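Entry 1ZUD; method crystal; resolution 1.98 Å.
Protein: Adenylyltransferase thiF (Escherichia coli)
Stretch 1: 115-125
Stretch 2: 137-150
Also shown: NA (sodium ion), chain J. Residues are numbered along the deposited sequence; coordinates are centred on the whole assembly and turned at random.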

# COMPACT_ATOMS: atom_id res chain seq x y z
N ALA C 115 -21.04 19.09 3.51
CA ALA C 115 -19.62 18.85 3.18
C ALA C 115 -19.53 17.87 1.98
O ALA C 115 -18.68 18.02 1.08
CB ALA C 115 -18.89 18.24 4.43
N VAL C 116 -20.40 16.89 1.94
CA VAL C 116 -20.36 15.97 0.81
C VAL C 116 -20.71 16.72 -0.46
O VAL C 116 -20.09 16.54 -1.50
CB VAL C 116 -21.33 14.79 1.06
CG1 VAL C 116 -21.51 13.91 -0.21
CG2 VAL C 116 -20.74 13.95 2.16
N ALA C 117 -21.71 17.60 -0.40
CA ALA C 117 -22.11 18.31 -1.63
C ALA C 117 -20.98 19.16 -2.20
O ALA C 117 -20.73 19.15 -3.39
CB ALA C 117 -23.34 19.18 -1.36
N ARG C 118 -20.26 19.86 -1.33
CA ARG C 118 -19.14 20.70 -1.76
C ARG C 118 -17.92 19.93 -2.26
O ARG C 118 -17.20 20.43 -3.11
CB ARG C 118 -18.69 21.56 -0.58
CG ARG C 118 -19.72 22.63 -0.21
CD ARG C 118 -19.35 23.41 1.09
NE ARG C 118 -20.35 24.44 1.42
CZ ARG C 118 -20.43 25.63 0.82
NH1 ARG C 118 -19.58 25.96 -0.14
NH2 ARG C 118 -21.40 26.46 1.18
N ALA C 119 -17.70 18.71 -1.79
CA ALA C 119 -16.52 17.93 -2.22
C ALA C 119 -16.69 17.30 -3.62
O ALA C 119 -17.82 16.94 -4.02
CB ALA C 119 -16.23 16.79 -1.21
N ASP C 120 -15.59 17.20 -4.36
CA ASP C 120 -15.64 16.48 -5.66
C ASP C 120 -15.54 14.99 -5.40
O ASP C 120 -15.98 14.13 -6.21
CB ASP C 120 -14.49 16.91 -6.53
CG ASP C 120 -14.62 18.37 -6.95
OD1 ASP C 120 -15.66 18.68 -7.58
OD2 ASP C 120 -13.73 19.19 -6.63
N VAL C 121 -14.92 14.64 -4.29
CA VAL C 121 -14.81 13.21 -3.94
C VAL C 121 -14.66 13.10 -2.44
O VAL C 121 -14.05 13.97 -1.80
CB VAL C 121 -13.58 12.51 -4.63
CG1 VAL C 121 -12.27 13.20 -4.27
CG2 VAL C 121 -13.49 11.05 -4.16
N VAL C 122 -15.20 12.03 -1.88
CA VAL C 122 -15.14 11.86 -0.43
C VAL C 122 -14.27 10.64 -0.06
O VAL C 122 -14.37 9.57 -0.70
CB VAL C 122 -16.58 11.66 0.14
CG1 VAL C 122 -16.55 11.31 1.68
CG2 VAL C 122 -17.42 12.91 -0.13
N LEU C 123 -13.40 10.80 0.94
CA LEU C 123 -12.63 9.64 1.42
C LEU C 123 -13.21 9.27 2.76
O LEU C 123 -13.22 10.09 3.71
CB LEU C 123 -11.14 9.92 1.60
CG LEU C 123 -10.18 10.37 0.52
CD1 LEU C 123 -8.77 9.76 0.73
CD2 LEU C 123 -10.74 10.03 -0.80
N ASP C 124 -13.77 8.06 2.84
CA ASP C 124 -14.31 7.53 4.10
C ASP C 124 -13.15 6.82 4.84
O ASP C 124 -12.73 5.74 4.47
CB ASP C 124 -15.44 6.54 3.85
CG ASP C 124 -15.80 5.71 5.10
OD1 ASP C 124 -15.45 6.08 6.25
OD2 ASP C 124 -16.45 4.65 4.92
N CYS C 125 -12.66 7.46 5.89
CA CYS C 125 -11.56 6.94 6.67
C CYS C 125 -12.02 6.81 8.12
O CYS C 125 -11.24 7.05 9.05
CB CYS C 125 -10.40 7.91 6.60
SG CYS C 125 -9.83 8.24 4.96
N ALA C 137 -24.77 6.86 2.17
CA ALA C 137 -26.14 7.34 1.82
C ALA C 137 -26.06 8.78 1.30
O ALA C 137 -26.73 9.14 0.34
CB ALA C 137 -27.06 7.27 3.06
N ALA C 138 -25.24 9.61 1.94
CA ALA C 138 -25.10 11.00 1.49
C ALA C 138 -24.42 11.08 0.13
O ALA C 138 -24.84 11.86 -0.72
CB ALA C 138 -24.27 11.84 2.52
N CYS C 139 -23.36 10.28 -0.08
CA CYS C 139 -22.67 10.32 -1.36
C CYS C 139 -23.59 9.89 -2.51
O CYS C 139 -23.58 10.51 -3.58
CB CYS C 139 -21.42 9.39 -1.32
SG CYS C 139 -20.11 10.21 -0.25
N VAL C 140 -24.36 8.82 -2.30
CA VAL C 140 -25.24 8.39 -3.40
C VAL C 140 -26.32 9.47 -3.69
O VAL C 140 -26.55 9.83 -4.86
CB VAL C 140 -25.92 7.06 -3.07
CG1 VAL C 140 -26.99 6.71 -4.14
CG2 VAL C 140 -24.84 5.93 -3.00
N ALA C 141 -26.91 10.03 -2.64
CA ALA C 141 -27.98 11.04 -2.81
C ALA C 141 -27.45 12.31 -3.46
O ALA C 141 -28.18 13.02 -4.15
CB ALA C 141 -28.66 11.40 -1.42
N LEU C 142 -26.17 12.60 -3.23
CA LEU C 142 -25.60 13.82 -3.79
C LEU C 142 -24.71 13.50 -4.96
O LEU C 142 -23.95 14.35 -5.43
CB LEU C 142 -24.81 14.58 -2.70
CG LEU C 142 -25.42 15.73 -1.85
CD1 LEU C 142 -26.90 16.00 -2.14
CD2 LEU C 142 -25.19 15.46 -0.38
N ASN C 143 -24.78 12.25 -5.45
CA ASN C 143 -24.00 11.91 -6.64
C ASN C 143 -22.50 12.25 -6.56
O ASN C 143 -21.92 12.77 -7.52
CB ASN C 143 -24.61 12.68 -7.79
CG ASN C 143 -24.92 11.80 -8.94
OD1 ASN C 143 -25.38 10.66 -8.75
ND2 ASN C 143 -24.68 12.29 -10.15
N THR C 144 -21.86 11.96 -5.42
CA THR C 144 -20.44 12.30 -5.23
C THR C 144 -19.67 10.99 -5.04
O THR C 144 -20.09 10.15 -4.26
CB THR C 144 -20.30 13.20 -3.95
OG1 THR C 144 -21.06 14.42 -4.16
CG2 THR C 144 -18.82 13.52 -3.62
N PRO C 145 -18.59 10.79 -5.82
CA PRO C 145 -17.77 9.59 -5.73
C PRO C 145 -17.30 9.36 -4.30
O PRO C 145 -16.98 10.32 -3.58
CB PRO C 145 -16.58 9.89 -6.67
CG PRO C 145 -17.04 10.96 -7.56
CD PRO C 145 -18.08 11.76 -6.82
N LEU C 146 -17.23 8.11 -3.90
CA LEU C 146 -16.81 7.75 -2.55
C LEU C 146 -15.68 6.70 -2.59
O LEU C 146 -15.79 5.64 -3.25
CB LEU C 146 -18.04 7.23 -1.73
CG LEU C 146 -17.77 6.60 -0.35
CD1 LEU C 146 -17.15 7.64 0.59
CD2 LEU C 146 -19.05 6.07 0.28
N ILE C 147 -14.57 7.00 -1.93
CA ILE C 147 -13.45 6.04 -1.88
C ILE C 147 -13.39 5.61 -0.45
O ILE C 147 -13.09 6.40 0.45
CB ILE C 147 -12.12 6.71 -2.36
CG1 ILE C 147 -12.28 7.17 -3.81
CG2 ILE C 147 -10.95 5.72 -2.25
CD1 ILE C 147 -11.17 8.11 -4.36
N THR C 148 -13.63 4.34 -0.20
CA THR C 148 -13.67 3.88 1.16
C THR C 148 -12.69 2.78 1.45
O THR C 148 -12.46 1.93 0.62
CB THR C 148 -15.15 3.37 1.54
OG1 THR C 148 -15.17 2.88 2.89
CG2 THR C 148 -15.60 2.21 0.60
N ALA C 149 -12.15 2.77 2.66
CA ALA C 149 -11.19 1.71 3.03
C ALA C 149 -11.27 1.42 4.51
O ALA C 149 -11.81 2.20 5.25
CB ALA C 149 -9.75 2.14 2.63
N SER C 150 -10.75 0.27 4.93
CA SER C 150 -10.76 -0.11 6.32
C SER C 150 -9.56 -1.04 6.54
O SER C 150 -8.93 -1.57 5.58
CB SER C 150 -12.07 -0.86 6.66
OG SER C 150 -12.20 -1.99 5.81
NA NA J . -20.22 16.68 -3.93
O HOH W 1 -22.61 16.99 -4.67
O HOH W 2 -19.83 17.06 -6.28

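Stretch 2 enters the contact as a helix, and its first touching residue is Ala138, whose CB lies 4.1 Å from Val116 CG2. Val116 directs its CA-to-CB bond toward the second stretch, and its chi1 of 171° (t) brings CG1 to 4.0 Å from Cys139 SG. That sulfur also sits 3.8 Å from Val122 CG2, so Cys139 touches both the helix and the strand of stretch 1. At these separations the contacts are apolar packing.

Leu142 is the first residue to leave helical phi/psi, at -105/12. Its CD2 is 4.0 Å from Val116 CG1 and its CG 4.1 Å from Ala117 CB, with chi1 (-95°) and chi2 (3°) both off the usual wells. The turn that follows is held by the backbone hydrogen bond from Thr144 N to Cys139 O, 2.9 Å.

Thr144 is where the two stretches share a metal. Its OG1 lies 2.4 Å from the sodium ion NA, which is also bound by Val116 O at 2.4 Å, Ala117 O at 2.6 Å and Ala119 O at 2.4 Å, with two waters completing six oxygen ligands. The three carbonyls come from the end of the stretch 1 helix and the residue after it. Thr144 OG1 donates to Leu142 O at 3.2 Å, leaving oxygen lone-pair density available to the cation, and water 1 donates to the same Leu142 O at 3.1 Å. Beside the metal site, Thr144 CG2 packs 3.8 Å from Val122 CG2 and 3.6 Å from Ala119 O, the latter also a ligand of the sodium.

Pro145 opens the strand pairing. Its O accepts from Val122 N at 3.0 Å and 164°, while its CD approaches Asp120 O to 3.2 Å.

From Leu146 the strands run parallel, their axes 10° apart. Leu146 pairs with Val122; its CD1 reaches Val122 CG1 at 3.9 Å and Asp124 CB at 3.8 Å, all on one face of the sheet. Ile147 supplies both of its backbone polar atoms: Ile147 N donates to Val122 O (2.9 Å, 176°), and Ile147 O accepts from Asp124 N (3.0 Å, 156°). Thus Ile147 bonds to the residues flanking its partner Leu123, as parallel register requires. A CA-H...O contact from Leu123 CA to Ile147 O, 3.4 Å, supplements this ladder. On the face shared with Leu123, Ile147 CB meets Leu123 CD2 at 3.9 Å.

Thr148 pairs with Asp124 on the Val122 face, where Thr148 OG1 lies 3.0 Å from Asp124 OD2.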